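Local coordinates for Lin0012 protein (Listeria innocua, PDB 3K17) that probably phosphorylates phosphomevalonate with ATP, as a GHMP-family kinase of the mevalonate route to isopentenyl diphosphate, at the interface of chains A and B. Numbering follows the deposited sequence. Chains: chain A/B, Lin0012 protein.

The interface of chains A and B. Residues chain A 142, 169, 203-207; chain B 55-58, 75.
A:Gln204 sets CG anti to its backbone N (chi1 -166°) and then bends at chi2 (43°), which brings its amide back beside its own strand, 204-208, and up to the backbone of B:Asn58. There the amide works at both ends: NE2 of A:Gln204 donates to the carbonyl O of B:Asn58 at 2.8 Å, nearly in the amide plane, while A:Gln204 OE1 accepts from B:Asn58 N at 3.1 Å, a more bent bond. A second donor, A:Ile205 N, reaches OE1 of A:Gln204 in the carbonyl plane at 2.7 Å, so this oxygen is gripped from both chains and the amide's rotation is fixed. Nearby, A:Leu203 O and B:Asn58 OD1 sit 2.9 Å apart, an unfavourable contact of two acceptors as modelled.

Further along, backbone meets backbone. The loop of chain B runs antiparallel to the strand, pairing A:Glu206 with B:Tyr56; B:Glu57 N points almost straight at A:Ile205 O (2.9 Å), and A:Thr207 N donates to B:His55 O (3.0 Å).

Side chains close both flanks. A:Glu206, extended beyond CG, lies alongside B:Tyr56 and points the same way, its CG over the ring face 3.8 Å from the centroid; water 1 joins OE1 of its carboxylate to the phenol OH. On the other flank B:Glu57 bends at chi2 (-64°) and crosses A:Tyr169 obliquely, its CG 3.3 Å from ring atom CE2. Water 2 ties the A:Tyr169 hydroxyl to both the carbonyl O and the carboxylate OE2 of B:Glu57.

The patch thus adds a short loop segment of one copy to the edge of a strand in the other, an asymmetric contact that may help hold the deposited tetramer together.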
# COMPACT_ATOMS: atom_id res chain seq x y z
N LEU A 142 -20.99 1.63 5.81
CA LEU A 142 -19.93 2.45 5.24
C LEU A 142 -20.40 3.88 4.97
O LEU A 142 -19.67 4.84 5.23
CB LEU A 142 -19.41 1.82 3.94
CG LEU A 142 -18.32 2.60 3.20
CD1 LEU A 142 -17.17 2.88 4.15
CD2 LEU A 142 -17.85 1.81 1.99
N TYR A 169 -18.04 0.94 14.09
CA TYR A 169 -18.03 -0.51 13.90
C TYR A 169 -17.83 -1.30 15.18
O TYR A 169 -18.15 -2.49 15.23
CB TYR A 169 -16.95 -0.89 12.89
CG TYR A 169 -17.26 -0.46 11.47
CD1 TYR A 169 -17.05 0.86 11.05
CD2 TYR A 169 -17.80 -1.36 10.56
CE1 TYR A 169 -17.38 1.26 9.76
CE2 TYR A 169 -18.13 -0.97 9.26
CZ TYR A 169 -17.92 0.34 8.87
OH TYR A 169 -18.25 0.71 7.59
N LEU A 203 -8.75 4.37 2.11
CA LEU A 203 -9.52 4.02 3.29
C LEU A 203 -9.69 2.51 3.43
O LEU A 203 -9.82 1.79 2.45
CB LEU A 203 -10.91 4.66 3.22
CG LEU A 203 -11.93 4.11 4.23
CD1 LEU A 203 -11.56 4.56 5.62
CD2 LEU A 203 -13.33 4.62 3.86
N GLN A 204 -9.67 2.04 4.67
CA GLN A 204 -9.90 0.64 4.93
C GLN A 204 -10.21 0.45 6.40
O GLN A 204 -9.60 1.10 7.26
CB GLN A 204 -8.71 -0.23 4.52
CG GLN A 204 -9.05 -1.72 4.47
CD GLN A 204 -10.39 -1.98 3.81
OE1 GLN A 204 -11.45 -1.85 4.45
NE2 GLN A 204 -10.36 -2.34 2.53
N ILE A 205 -11.17 -0.41 6.67
CA ILE A 205 -11.58 -0.73 8.03
C ILE A 205 -11.64 -2.25 8.09
O ILE A 205 -12.56 -2.88 7.55
CB ILE A 205 -12.97 -0.12 8.35
CG1 ILE A 205 -12.92 1.40 8.15
CG2 ILE A 205 -13.35 -0.42 9.78
CD1 ILE A 205 -14.27 2.08 8.27
N GLU A 206 -10.65 -2.84 8.74
CA GLU A 206 -10.56 -4.29 8.85
C GLU A 206 -11.00 -4.77 10.22
O GLU A 206 -10.47 -4.32 11.24
CB GLU A 206 -9.12 -4.75 8.60
CG GLU A 206 -8.98 -6.25 8.42
CD GLU A 206 -7.55 -6.74 8.62
OE1 GLU A 206 -6.60 -5.96 8.40
OE2 GLU A 206 -7.39 -7.92 8.98
N THR A 207 -11.95 -5.69 10.24
CA THR A 207 -12.44 -6.26 11.49
C THR A 207 -11.42 -7.28 11.99
O THR A 207 -11.04 -8.19 11.24
CB THR A 207 -13.77 -6.98 11.28
OG1 THR A 207 -14.78 -6.01 10.96
CG2 THR A 207 -14.17 -7.73 12.54
N HIS B 55 -13.84 -9.54 5.70
CA HIS B 55 -13.51 -8.69 6.85
C HIS B 55 -13.04 -7.26 6.58
O HIS B 55 -12.50 -6.61 7.46
CB HIS B 55 -12.48 -9.41 7.73
CG HIS B 55 -12.98 -10.70 8.30
ND1 HIS B 55 -13.84 -10.75 9.38
CD2 HIS B 55 -12.80 -11.98 7.90
CE1 HIS B 55 -14.16 -12.01 9.63
NE2 HIS B 55 -13.55 -12.78 8.74
N TYR B 56 -13.27 -6.78 5.37
CA TYR B 56 -12.87 -5.43 4.99
C TYR B 56 -14.12 -4.64 4.64
O TYR B 56 -14.83 -4.96 3.68
CB TYR B 56 -11.89 -5.51 3.82
CG TYR B 56 -10.61 -6.23 4.22
CD1 TYR B 56 -9.48 -5.52 4.61
CD2 TYR B 56 -10.57 -7.63 4.28
CE1 TYR B 56 -8.33 -6.17 5.05
CE2 TYR B 56 -9.42 -8.30 4.72
CZ TYR B 56 -8.31 -7.57 5.10
OH TYR B 56 -7.18 -8.24 5.52
N GLU B 57 -14.38 -3.62 5.44
CA GLU B 57 -15.57 -2.79 5.30
C GLU B 57 -15.57 -1.78 4.16
O GLU B 57 -16.58 -1.12 3.91
CB GLU B 57 -15.85 -2.09 6.63
CG GLU B 57 -16.14 -3.08 7.74
CD GLU B 57 -17.41 -3.89 7.48
OE1 GLU B 57 -17.54 -5.00 8.03
OE2 GLU B 57 -18.29 -3.40 6.73
N ASN B 58 -14.44 -1.65 3.48
CA ASN B 58 -14.33 -0.74 2.34
C ASN B 58 -13.85 -1.59 1.17
O ASN B 58 -12.88 -2.33 1.29
CB ASN B 58 -13.30 0.36 2.62
CG ASN B 58 -13.40 1.52 1.64
OD1 ASN B 58 -12.39 2.07 1.19
ND2 ASN B 58 -14.62 1.91 1.31
N TRP B 75 -6.08 -9.61 -1.05
CA TRP B 75 -6.74 -9.38 -2.34
C TRP B 75 -6.16 -10.23 -3.46
O TRP B 75 -6.76 -10.35 -4.52
CB TRP B 75 -6.59 -7.92 -2.77
CG TRP B 75 -7.21 -6.91 -1.86
CD1 TRP B 75 -6.56 -6.07 -1.01
CD2 TRP B 75 -8.60 -6.64 -1.71
NE1 TRP B 75 -7.46 -5.29 -0.33
CE2 TRP B 75 -8.72 -5.62 -0.74
CE3 TRP B 75 -9.76 -7.16 -2.28
CZ2 TRP B 75 -9.96 -5.10 -0.34
CZ3 TRP B 75 -11.00 -6.65 -1.89
CH2 TRP B 75 -11.09 -5.63 -0.92
O HOH W 1 -4.96 -6.97 6.44
O HOH W 2 -18.85 -1.25 5.61